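Local coordinates for protein chlorella virus DNA ligase-adenylate (Chlorella virus, PDB 1FVI) that probably seals nicks in duplex DNA as an ATP-dependent ligase, and carries a covalently attached adenylate on its way to strand joining, at residues Ala1-Leu7 against Arg31-Gln35; Gly161-Lys166 against Glu180-Met186; Leu59-Ser63 against Tyr94-Val100. The protein carries 1 engineered substitution. All coordinates share one frame; numbering follows the deposited sequence.

Contact 1 (Ala1-Leu7 against Arg31-Gln35); sequences AITKPLL and RSVKQ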
loop_
_atom_site.group_PDB
_atom_site.type_symbol
_atom_site.label_atom_id
_atom_site.label_comp_id
_atom_site.label_asym_id
_atom_site.label_seq_id
_atom_site.Cartn_x
_atom_site.Cartn_y
_atom_site.Cartn_z
ATOM N N ALA A 1 11.100 17.142 15.896
ATOM C CA ALA A 1 11.912 17.439 14.714
ATOM C C ALA A 1 12.467 16.156 14.081
ATOM O O ALA A 1 12.808 15.198 14.775
ATOM C CB ALA A 1 13.049 18.409 15.064
ATOM N N ILE A 2 12.593 16.181 12.760
ATOM C CA ILE A 2 13.065 15.043 11.978
ATOM C C ILE A 2 14.349 15.403 11.209
ATOM O O ILE A 2 14.373 16.359 10.441
ATOM C CB ILE A 2 11.919 14.607 10.986
ATOM C CG1 ILE A 2 10.693 14.104 11.768
ATOM C CG2 ILE A 2 12.399 13.571 9.983
ATOM C CD1 ILE A 2 9.593 13.481 10.888
ATOM N N THR A 3 15.416 14.640 11.407
ATOM C CA THR A 3 16.664 14.928 10.711
ATOM C C THR A 3 16.830 14.194 9.384
ATOM O O THR A 3 17.570 14.643 8.510
ATOM C CB THR A 3 17.919 14.682 11.612
ATOM O OG1 THR A 3 18.023 13.294 11.953
ATOM C CG2 THR A 3 17.840 15.521 12.891
ATOM N N LYS A 4 16.179 13.042 9.263
ATOM C CA LYS A 4 16.209 12.218 8.044
ATOM C C LYS A 4 15.137 11.149 8.232
ATOM O O LYS A 4 14.839 10.762 9.365
ATOM C CB LYS A 4 17.599 11.596 7.794
ATOM C CG LYS A 4 18.130 10.714 8.894
ATOM C CD LYS A 4 19.541 10.260 8.594
ATOM C CE LYS A 4 20.467 11.460 8.528
ATOM N NZ LYS A 4 21.886 11.100 8.221
ATOM N N PRO A 5 14.542 10.649 7.137
ATOM C CA PRO A 5 13.504 9.638 7.335
ATOM C C PRO A 5 13.896 8.286 7.938
ATOM O O PRO A 5 15.065 7.880 7.963
ATOM C CB PRO A 5 12.874 9.523 5.942
ATOM C CG PRO A 5 13.998 9.756 5.055
ATOM C CD PRO A 5 14.726 10.927 5.704
ATOM N N LEU A 6 12.889 7.648 8.514
ATOM C CA LEU A 6 13.017 6.326 9.103
ATOM C C LEU A 6 12.988 5.326 7.926
ATOM O O LEU A 6 12.086 5.372 7.078
ATOM C CB LEU A 6 11.813 6.058 10.016
ATOM C CG LEU A 6 11.787 4.967 11.099
ATOM C CD1 LEU A 6 10.332 4.590 11.335
ATOM C CD2 LEU A 6 12.607 3.733 10.752
ATOM N N LEU A 7 13.998 4.467 7.846
ATOM C CA LEU A 7 14.048 3.466 6.791
ATOM C C LEU A 7 13.909 2.057 7.371
ATOM O O LEU A 7 14.041 1.841 8.577
ATOM C CB LEU A 7 15.313 3.635 5.952
ATOM C CG LEU A 7 15.392 5.024 5.315
ATOM C CD1 LEU A 7 16.716 5.172 4.590
ATOM C CD2 LEU A 7 14.205 5.252 4.358
ATOM N N ARG A 31 8.009 9.155 -0.956
ATOM C CA ARG A 31 8.177 9.398 0.484
ATOM C C ARG A 31 8.239 10.923 0.700
ATOM O O ARG A 31 9.007 11.636 0.027
ATOM C CB ARG A 31 9.478 8.761 0.988
ATOM C CG ARG A 31 9.716 8.881 2.477
ATOM C CD ARG A 31 8.621 8.143 3.240
ATOM N NE ARG A 31 8.861 8.104 4.685
ATOM C CZ ARG A 31 9.696 7.260 5.286
ATOM N NH1 ARG A 31 10.375 6.381 4.560
ATOM N NH2 ARG A 31 9.856 7.294 6.608
ATOM N N SER A 32 7.404 11.411 1.611
ATOM C CA SER A 32 7.343 12.838 1.897
ATOM C C SER A 32 7.085 13.140 3.365
ATOM O O SER A 32 6.186 12.575 3.998
ATOM C CB SER A 32 6.272 13.513 1.031
ATOM O OG SER A 32 6.617 14.859 0.774
ATOM N N VAL A 33 7.912 14.028 3.903
ATOM C CA VAL A 33 7.792 14.437 5.277
ATOM C C VAL A 33 7.506 15.930 5.340
ATOM O O VAL A 33 8.046 16.721 4.567
ATOM C CB VAL A 33 9.080 14.148 6.054
ATOM C CG1 VAL A 33 8.961 14.671 7.488
ATOM C CG2 VAL A 33 9.380 12.655 6.052
ATOM N N LYS A 34 6.623 16.290 6.260
ATOM C CA LYS A 34 6.254 17.680 6.501
ATOM C C LYS A 34 7.188 18.294 7.537
ATOM O O LYS A 34 7.143 17.964 8.725
ATOM C CB LYS A 34 4.805 17.767 6.994
ATOM C CG LYS A 34 4.413 19.100 7.579
ATOM C CD LYS A 34 4.660 20.223 6.621
ATOM C CE LYS A 34 4.413 21.552 7.314
ATOM N NZ LYS A 34 3.031 21.675 7.868
ATOM N N GLN A 35 8.074 19.147 7.053
ATOM C CA GLN A 35 9.008 19.851 7.907
ATOM C C GLN A 35 9.177 21.243 7.302
ATOM O O GLN A 35 10.015 21.443 6.411
ATOM C CB GLN A 35 10.339 19.110 7.984
ATOM C CG GLN A 35 11.256 19.652 9.057
ATOM C CD GLN A 35 12.035 18.563 9.736
ATOM O OE1 GLN A 35 13.135 18.226 9.319
ATOM N NE2 GLN A 35 11.464 17.999 10.785
#

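Contact 2 (Gly161-Lys166 against Glu180-Met186); sequences GVMIRK and EGILLKM. With AMP (adenosine monophosphate), chain C; SO4 (sulfate ion), chain B.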
loop_
_atom_site.group_PDB
_atom_site.type_symbol
_atom_site.label_atom_id
_atom_site.label_comp_id
_atom_site.label_asym_id
_atom_site.label_seq_id
_atom_site.Cartn_x
_atom_site.Cartn_y
_atom_site.Cartn_z
ATOM N N GLY A 161 3.491 -4.997 -0.704
ATOM C CA GLY A 161 3.721 -6.031 0.278
ATOM C C GLY A 161 3.383 -5.368 1.583
ATOM O O GLY A 161 2.540 -4.465 1.598
ATOM N N VAL A 162 4.061 -5.742 2.665
ATOM C CA VAL A 162 3.759 -5.150 3.973
ATOM C C VAL A 162 4.915 -4.544 4.761
ATOM O O VAL A 162 6.087 -4.912 4.597
ATOM C CB VAL A 162 2.867 -6.108 4.879
ATOM C CG1 VAL A 162 2.501 -7.409 4.139
ATOM C CG2 VAL A 162 3.500 -6.389 6.225
ATOM N N MET A 163 4.569 -3.535 5.549
ATOM C CA MET A 163 5.530 -2.846 6.410
ATOM C C MET A 163 5.191 -3.206 7.855
ATOM O O MET A 163 4.055 -3.029 8.290
ATOM C CB MET A 163 5.474 -1.329 6.195
ATOM C CG MET A 163 5.768 -0.908 4.756
ATOM S SD MET A 163 7.374 -1.417 4.127
ATOM C CE MET A 163 8.498 -0.402 5.130
ATOM N N ILE A 164 6.189 -3.717 8.575
ATOM C CA ILE A 164 6.067 -4.158 9.972
ATOM C C ILE A 164 6.763 -3.239 11.005
ATOM O O ILE A 164 7.921 -2.837 10.831
ATOM C CB ILE A 164 6.662 -5.583 10.130
ATOM C CG1 ILE A 164 6.006 -6.536 9.126
ATOM C CG2 ILE A 164 6.434 -6.093 11.543
ATOM C CD1 ILE A 164 6.786 -7.801 8.872
ATOM N N ARG A 165 6.061 -2.963 12.102
ATOM C CA ARG A 165 6.604 -2.122 13.163
ATOM C C ARG A 165 6.295 -2.630 14.563
ATOM O O ARG A 165 5.185 -3.111 14.841
ATOM C CB ARG A 165 6.049 -0.696 13.068
ATOM C CG ARG A 165 6.339 0.054 11.782
ATOM C CD ARG A 165 6.607 1.516 12.083
ATOM N NE ARG A 165 6.210 2.405 10.995
ATOM C CZ ARG A 165 6.436 3.722 10.981
ATOM N NH1 ARG A 165 7.077 4.315 11.984
ATOM N NH2 ARG A 165 5.944 4.469 10.003
ATOM N N LYS A 166 7.278 -2.527 15.459
ATOM C CA LYS A 166 7.027 -2.889 16.851
ATOM C C LYS A 166 6.293 -1.655 17.436
ATOM O O LYS A 166 6.525 -0.518 17.014
ATOM C CB LYS A 166 8.326 -3.241 17.602
ATOM C CG LYS A 166 9.274 -2.113 17.884
ATOM C CD LYS A 166 10.576 -2.692 18.435
ATOM C CE LYS A 166 11.433 -1.637 19.133
ATOM N NZ LYS A 166 12.798 -2.137 19.517
ATOM N N GLU A 180 16.306 -4.514 15.727
ATOM C CA GLU A 180 15.544 -3.409 16.312
ATOM C C GLU A 180 14.050 -3.604 16.069
ATOM O O GLU A 180 13.221 -3.242 16.909
ATOM C CB GLU A 180 15.991 -2.071 15.717
ATOM C CG GLU A 180 17.225 -1.497 16.370
ATOM C CD GLU A 180 17.849 -0.360 15.579
ATOM O OE1 GLU A 180 17.479 -0.145 14.408
ATOM O OE2 GLU A 180 18.747 0.311 16.123
ATOM N N GLY A 181 13.718 -4.179 14.914
ATOM C CA GLY A 181 12.331 -4.415 14.563
ATOM C C GLY A 181 11.484 -3.153 14.604
ATOM O O GLY A 181 10.288 -3.230 14.889
ATOM N N ILE A 182 12.090 -2.000 14.295
ATOM C CA ILE A 182 11.378 -0.715 14.329
ATOM C C ILE A 182 10.550 -0.548 13.075
ATOM O O ILE A 182 9.374 -0.179 13.133
ATOM C CB ILE A 182 12.375 0.486 14.489
ATOM C CG1 ILE A 182 13.041 0.449 15.872
ATOM C CG2 ILE A 182 11.673 1.826 14.301
ATOM C CD1 ILE A 182 14.204 1.401 15.986
ATOM N N LEU A 183 11.158 -0.868 11.942
ATOM C CA LEU A 183 10.480 -0.771 10.653
ATOM C C LEU A 183 11.073 -1.844 9.771
ATOM O O LEU A 183 12.276 -1.842 9.525
ATOM C CB LEU A 183 10.693 0.611 10.018
ATOM C CG LEU A 183 9.622 1.229 9.109
ATOM C CD1 LEU A 183 10.276 1.666 7.813
ATOM C CD2 LEU A 183 8.379 0.303 8.886
ATOM N N LEU A 184 10.218 -2.756 9.307
ATOM C CA LEU A 184 10.639 -3.865 8.458
ATOM C C LEU A 184 9.764 -4.005 7.213
ATOM O O LEU A 184 8.551 -3.796 7.260
ATOM C CB LEU A 184 10.584 -5.195 9.237
ATOM C CG LEU A 184 11.218 -5.338 10.633
ATOM C CD1 LEU A 184 10.897 -6.726 11.171
ATOM C CD2 LEU A 184 12.723 -5.106 10.599
ATOM N N LYS A 185 10.388 -4.344 6.091
ATOM C CA LYS A 185 9.636 -4.551 4.864
ATOM C C LYS A 185 9.569 -6.042 4.536
ATOM O O LYS A 185 10.553 -6.785 4.665
ATOM C CB LYS A 185 10.149 -3.693 3.692
ATOM C CG LYS A 185 11.621 -3.658 3.433
ATOM C CD LYS A 185 11.925 -2.556 2.428
ATOM C CE LYS A 185 13.318 -2.673 1.859
ATOM N NZ LYS A 185 13.537 -1.714 0.741
ATOM N N MET A 186 8.368 -6.470 4.169
ATOM C CA MET A 186 8.107 -7.862 3.882
ATOM C C MET A 186 7.409 -8.126 2.560
ATOM O O MET A 186 6.372 -7.560 2.262
ATOM C CB MET A 186 7.276 -8.457 5.017
ATOM C CG MET A 186 6.763 -9.851 4.732
ATOM S SD MET A 186 5.733 -10.497 6.021
ATOM C CE MET A 186 4.205 -10.114 5.390
HETATM P P AMP C . 10.274 -1.400 -1.127
HETATM O O1P AMP C . 11.510 -2.175 -1.041
HETATM O O3P AMP C . 10.551 -0.618 -2.477
HETATM O "O5'" AMP C . 10.285 -0.290 -0.111
HETATM C "C5'" AMP C . 9.191 0.752 -0.117
HETATM C "C4'" AMP C . 9.652 2.096 0.403
HETATM O "O4'" AMP C . 8.465 2.824 0.729
HETATM C "C3'" AMP C . 10.491 2.012 1.699
HETATM O "O3'" AMP C . 11.567 2.948 1.765
HETATM C "C2'" AMP C . 9.535 2.357 2.788
HETATM O "O2'" AMP C . 10.216 3.014 3.851
HETATM C "C1'" AMP C . 8.439 3.183 2.090
HETATM N N9 AMP C . 7.129 2.860 2.622
HETATM C C8 AMP C . 6.038 2.532 1.847
HETATM N N7 AMP C . 5.002 2.287 2.598
HETATM C C5 AMP C . 5.394 2.453 3.919
HETATM C C6 AMP C . 4.728 2.329 5.148
HETATM N N6 AMP C . 3.423 1.979 5.241
HETATM N N1 AMP C . 5.458 2.576 6.250
HETATM C C2 AMP C . 6.724 2.913 6.151
HETATM N N3 AMP C . 7.482 3.067 5.061
HETATM C C4 AMP C . 6.768 2.823 3.924
HETATM S S SO4 B . 14.530 1.701 0.324
HETATM O O1 SO4 B . 15.737 2.491 0.539
HETATM O O2 SO4 B . 14.218 0.872 1.538
HETATM O O3 SO4 B . 14.650 0.757 -0.902
HETATM O O4 SO4 B . 13.361 2.629 0.001
HETATM O O HOH W 1 8.338 0.774 15.387
#

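Contact 3 (Leu59-Ser63 against Tyr94-Val100); sequences LPEGS and YYWFDYV. With AMP (adenosine monophosphate), chain C.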
loop_
_atom_site.group_PDB
_atom_site.type_symbol
_atom_site.label_atom_id
_atom_site.label_comp_id
_atom_site.label_asym_id
_atom_site.label_seq_id
_atom_site.Cartn_x
_atom_site.Cartn_y
_atom_site.Cartn_z
ATOM N N LEU A 59 -1.250 19.235 6.387
ATOM C CA LEU A 59 -0.592 18.423 7.396
ATOM C C LEU A 59 0.116 19.151 8.520
ATOM O O LEU A 59 0.666 20.238 8.317
ATOM C CB LEU A 59 0.413 17.485 6.721
ATOM C CG LEU A 59 -0.066 16.472 5.676
ATOM C CD1 LEU A 59 1.158 15.904 4.964
ATOM C CD2 LEU A 59 -0.880 15.362 6.345
ATOM N N PRO A 60 0.091 18.563 9.735
ATOM C CA PRO A 60 0.760 19.174 10.880
ATOM C C PRO A 60 2.244 18.899 10.744
ATOM O O PRO A 60 2.651 17.926 10.097
ATOM C CB PRO A 60 0.161 18.425 12.070
ATOM C CG PRO A 60 -0.114 17.084 11.499
ATOM C CD PRO A 60 -0.740 17.429 10.180
ATOM N N GLU A 61 3.048 19.796 11.297
ATOM C CA GLU A 61 4.499 19.675 11.273
ATOM C C GLU A 61 4.903 18.304 11.859
ATOM O O GLU A 61 4.370 17.879 12.885
ATOM C CB GLU A 61 5.083 20.830 12.104
ATOM C CG GLU A 61 6.580 20.770 12.332
ATOM C CD GLU A 61 7.402 21.115 11.106
ATOM O OE1 GLU A 61 6.824 21.536 10.078
ATOM O OE2 GLU A 61 8.643 20.976 11.189
ATOM N N GLY A 62 5.812 17.599 11.190
ATOM C CA GLY A 62 6.231 16.295 11.685
ATOM C C GLY A 62 5.536 15.102 11.035
ATOM O O GLY A 62 5.765 13.943 11.412
ATOM N N SER A 63 4.685 15.382 10.053
ATOM C CA SER A 63 3.987 14.329 9.325
ATOM C C SER A 63 4.914 13.538 8.406
ATOM O O SER A 63 5.794 14.110 7.752
ATOM C CB SER A 63 2.863 14.915 8.488
ATOM O OG SER A 63 1.802 15.287 9.325
ATOM N N TYR A 94 -2.294 11.151 -0.253
ATOM C CA TYR A 94 -1.162 11.175 0.652
ATOM C C TYR A 94 -1.482 10.211 1.777
ATOM O O TYR A 94 -2.421 10.435 2.552
ATOM C CB TYR A 94 -0.901 12.577 1.202
ATOM C CG TYR A 94 0.263 12.610 2.164
ATOM C CD1 TYR A 94 1.577 12.675 1.702
ATOM C CD2 TYR A 94 0.047 12.588 3.544
ATOM C CE1 TYR A 94 2.658 12.725 2.594
ATOM C CE2 TYR A 94 1.119 12.639 4.450
ATOM C CZ TYR A 94 2.411 12.713 3.963
ATOM O OH TYR A 94 3.445 12.816 4.848
ATOM N N TYR A 95 -0.763 9.090 1.794
ATOM C CA TYR A 95 -0.937 8.083 2.830
ATOM C C TYR A 95 -0.064 8.549 3.996
ATOM O O TYR A 95 1.171 8.526 3.908
ATOM C CB TYR A 95 -0.466 6.717 2.326
ATOM C CG TYR A 95 -1.317 6.115 1.217
ATOM C CD1 TYR A 95 -1.010 6.343 -0.124
ATOM C CD2 TYR A 95 -2.409 5.284 1.515
ATOM C CE1 TYR A 95 -1.763 5.755 -1.151
ATOM C CE2 TYR A 95 -3.166 4.689 0.499
ATOM C CZ TYR A 95 -2.831 4.932 -0.832
ATOM O OH TYR A 95 -3.549 4.342 -1.848
ATOM N N TRP A 96 -0.722 9.013 5.054
ATOM C CA TRP A 96 -0.056 9.544 6.243
ATOM C C TRP A 96 0.146 8.432 7.238
ATOM O O TRP A 96 -0.800 8.009 7.891
ATOM C CB TRP A 96 -0.946 10.640 6.830
ATOM C CG TRP A 96 -0.387 11.441 7.989
ATOM C CD1 TRP A 96 0.903 11.484 8.423
ATOM C CD2 TRP A 96 -1.144 12.281 8.883
ATOM N NE1 TRP A 96 0.996 12.285 9.540
ATOM C CE2 TRP A 96 -0.242 12.783 9.846
ATOM C CE3 TRP A 96 -2.500 12.645 8.967
ATOM C CZ2 TRP A 96 -0.647 13.630 10.889
ATOM C CZ3 TRP A 96 -2.904 13.492 10.004
ATOM C CH2 TRP A 96 -1.972 13.972 10.951
ATOM N N PHE A 97 1.379 7.950 7.354
ATOM C CA PHE A 97 1.650 6.844 8.265
ATOM C C PHE A 97 2.384 7.130 9.577
ATOM O O PHE A 97 2.467 6.243 10.437
ATOM C CB PHE A 97 2.291 5.664 7.514
ATOM C CG PHE A 97 3.542 6.011 6.754
ATOM C CD1 PHE A 97 4.695 6.460 7.427
ATOM C CD2 PHE A 97 3.612 5.782 5.383
ATOM C CE1 PHE A 97 5.899 6.663 6.747
ATOM C CE2 PHE A 97 4.812 5.978 4.680
ATOM C CZ PHE A 97 5.963 6.419 5.360
ATOM N N ASP A 98 2.923 8.342 9.730
ATOM C CA ASP A 98 3.615 8.702 10.961
ATOM C C ASP A 98 3.493 10.187 11.271
ATOM O O ASP A 98 3.204 10.994 10.392
ATOM C CB ASP A 98 5.084 8.257 10.941
ATOM C CG ASP A 98 5.586 7.827 12.315
ATOM O OD1 ASP A 98 4.888 8.055 13.329
ATOM O OD2 ASP A 98 6.695 7.255 12.384
ATOM N N TYR A 99 3.739 10.523 12.533
ATOM C CA TYR A 99 3.622 11.883 13.049
ATOM C C TYR A 99 4.545 12.040 14.245
ATOM O O TYR A 99 4.255 11.493 15.316
ATOM C CB TYR A 99 2.182 12.092 13.542
ATOM C CG TYR A 99 1.845 13.488 14.014
ATOM C CD1 TYR A 99 2.562 14.598 13.554
ATOM C CD2 TYR A 99 0.749 13.708 14.851
ATOM C CE1 TYR A 99 2.189 15.890 13.904
ATOM C CE2 TYR A 99 0.364 14.996 15.205
ATOM C CZ TYR A 99 1.088 16.081 14.722
ATOM O OH TYR A 99 0.694 17.361 15.030
ATOM N N VAL A 100 5.630 12.794 14.094
ATOM C CA VAL A 100 6.516 12.967 15.233
ATOM C C VAL A 100 6.032 13.962 16.283
ATOM O O VAL A 100 6.137 13.657 17.460
ATOM C CB VAL A 100 7.999 13.182 14.840
ATOM C CG1 VAL A 100 8.852 13.610 16.070
ATOM C CG2 VAL A 100 8.558 11.875 14.317
HETATM P P AMP C . 10.274 -1.400 -1.127
HETATM O O1P AMP C . 11.510 -2.175 -1.041
HETATM O O3P AMP C . 10.551 -0.618 -2.477
HETATM O "O5'" AMP C . 10.285 -0.290 -0.111
HETATM C "C5'" AMP C . 9.191 0.752 -0.117
HETATM C "C4'" AMP C . 9.652 2.096 0.403
HETATM O "O4'" AMP C . 8.465 2.824 0.729
HETATM C "C3'" AMP C . 10.491 2.012 1.699
HETATM O "O3'" AMP C . 11.567 2.948 1.765
HETATM C "C2'" AMP C . 9.535 2.357 2.788
HETATM O "O2'" AMP C . 10.216 3.014 3.851
HETATM C "C1'" AMP C . 8.439 3.183 2.090
HETATM N N9 AMP C . 7.129 2.860 2.622
HETATM C C8 AMP C . 6.038 2.532 1.847
HETATM N N7 AMP C . 5.002 2.287 2.598
HETATM C C5 AMP C . 5.394 2.453 3.919
HETATM C C6 AMP C . 4.728 2.329 5.148
HETATM N N6 AMP C . 3.423 1.979 5.241
HETATM N N1 AMP C . 5.458 2.576 6.250
HETATM C C2 AMP C . 6.724 2.913 6.151
HETATM N N3 AMP C . 7.482 3.067 5.061
HETATM C C4 AMP C . 6.768 2.823 3.924
#

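Contact 1 (Ala1-Leu7 against Arg31-Gln35)
Arg31 leaves strand 30-34 with CG trans to its backbone N (chi1 -177°), bends at chi2 (63°), is extended at chi3 and turns again at the guanidinium, which delivers that group to the carbonyl of Leu6. Both terminal nitrogens take that one oxygen end-on. NH2 of Arg31 lies 3.0 Å from O of Leu6, in the carbonyl plane and on a lone pair. NH1 of Arg31 is slightly farther from the same Leu6 O, at 3.2 Å, and is tilted from that plane. The oxygen itself sits only 6° out of the guanidinium plane, so the two bonds fix the rotation of the group as well as its position. Pro5 covers one face, its CB 3.8 Å from NH2 of Arg31 and offset toward the rim, while CD2 of Leu7 approaches NH1 of Arg31 obliquely at 4.0 Å. NH2 also forms a salt bridge with Asp64, so the charge is shared between a carboxylate and a main-chain carbonyl.

Farther along, Ile2 and Val33 meet tip to tip, CD1 of Ile2 standing 3.7 Å from CG1 of Val33. The Gln35 side chain reaches the backbone of Ile2, but the orientation of its amide is doubtful.

The two segments run nearly opposite ways, yet the CA atoms of Pro5 and Val33 are 7.7 Å apart, too far for strand pairing; side chains therefore bridge the N-terminal arm and the sheet. Arg31 also touches the bound AMP, with its side chain about 3 Å from the nucleotide at the nearest atoms. It occupies the final arginine position of motif I, which opens with the adenylated Lys26, an arrangement typical of the nucleotidyltransferase domain of ATP-dependent DNA ligases.

Contact 2 (Gly161-Lys166 against Glu180-Met186)
Met163 is folded back on itself: all three torsions lie near -60° (chi1 -59°, chi2 -59°, chi3 -68°), and the curl lays its thioether alongside Lys185 while presenting carbon to the nucleotide. SD of Met163 rests 3.6 Å from CB of Lys185, CG of Met163 lies 3.4 Å from C6 of the AMP adenine, and CE of Met163 meets both methyls of Leu183. From the same side of the strand pair Lys185 extends fully beyond CG to the phosphate. Its NZ donates to O1P of AMP at 2.7 Å and also to a sulfate oxygen, in an ion probably from the crystallisation liquor and held in addition by Arg41. The lysine thus links two anionic groups.

The backbones supply the frame. Val162 with Met186 and Ile164 with Leu184 are antiparallel hydrogen-bonded pairs, the bond from Ile164 N to Leu184 O being 2.7 Å long and almost straight. Met163 and Lys185 form the non-hydrogen-bonded pair between them. On the Glu180 side of Leu184, past Ile164, regular pairing gives way: a water donates to the carbonyls of both Lys166 and Ile182, and the outstretched NZ of Lys166 bonds O of Glu180 at 2.9 Å, in the carbonyl plane. Arg165 crosses Leu183, whose CG lies over one guanidinium face, and its NH1 forms a salt bridge with Asp98. On the reverse side Val162 meets the end of Met186, but the valine is modelled eclipsed, so the closeness of that approach is doubtful.

Helix 144-156 covers that reverse side, placing Leu147 and Glu151 against Met186, and Tyr150 and Glu151 against Val162. Within the mixed sheet, strand 21-25 borders 162-165 and strand 9-10 borders 184-186, which leaves the contact as the two inner neighbours between them.

Contact 3 (Leu59-Ser63 against Tyr94-Val100)
The carbonyl oxygen of Pro60 takes two donors from Ser63, whose side chain touches Trp96 across the contact: OG of Ser63 lies 2.9 Å from O of Pro60, and the backbone N of Ser63 closes the type II turn at a longer 3.3 Å to the same atom. Held this way, the Ser63 hydroxyl comes obliquely to the Trp96 indole. Its angle to NE1 is too poor for a hydrogen bond; NE1 instead donates weakly to O of Asp98 in its own strand. The turn is joined to that strand at Gly62, whose O accepts from N of Val100 at 2.9 Å, with the donor above the carbonyl plane. Ser63 and Tyr99 then form an antiparallel non-hydrogen-bonded pair.

Leu59 divides its branches between two rings. With CG trans to its carbonyl carbon (chi1 -60°), CD1 of Leu59 sits over the Tyr94 face, 3.8 Å from the ring centroid, and CD2 of Leu59 lies over the Trp96 six-membered ring, 4.3 Å from its centroid. Both are CH-pi contacts. CG of Pro60 fits between aromatic neighbours, 3.5 Å from CZ2 of Trp96 and equally near CE1 of Tyr99. The Tyr99 ring offers its edge to O of Glu61, nearly in plane, while the rim of Trp96 leans over one of its faces.

Phe97 and Asp98 together oppose Asp64 in a classic beta bulge. Phe97 points to the other side and lays its ring over the AMP adenine, N1 above the ring centre.

The chemistry is therefore divided: a main-chain and a hydroxyl donor from Ser63 hold the turn, one backbone bond joins it to the strand, and the rest is mostly aliphatic-aromatic. Adjacent in that strand, Trp96 faces the turn and Phe97 the adenine.

Contacts 1 and 3 lie close, their centres about 9 Å apart, and meet in one sheet: Lys34 N approaches Ser63 O at 2.8 Å, probably a hydrogen bond. Contact 2 belongs to the other sheet of the adenylation domain, about 17 Å from contact 1 and 18 Å from contact 3, centre to centre. The N-terminal arm joins the two sheets, with Leu7 C 3.7 Å from Leu183 CD1. A salt bridge, Arg165 NH1 to Asp98 OD2 at 3.0 Å, links contacts 2 and 3. The AMP occupies the cleft between: Phe97 and Met163 cover opposite faces of the adenine, while Arg31 of contact 1 comes to the ribose, near O2'.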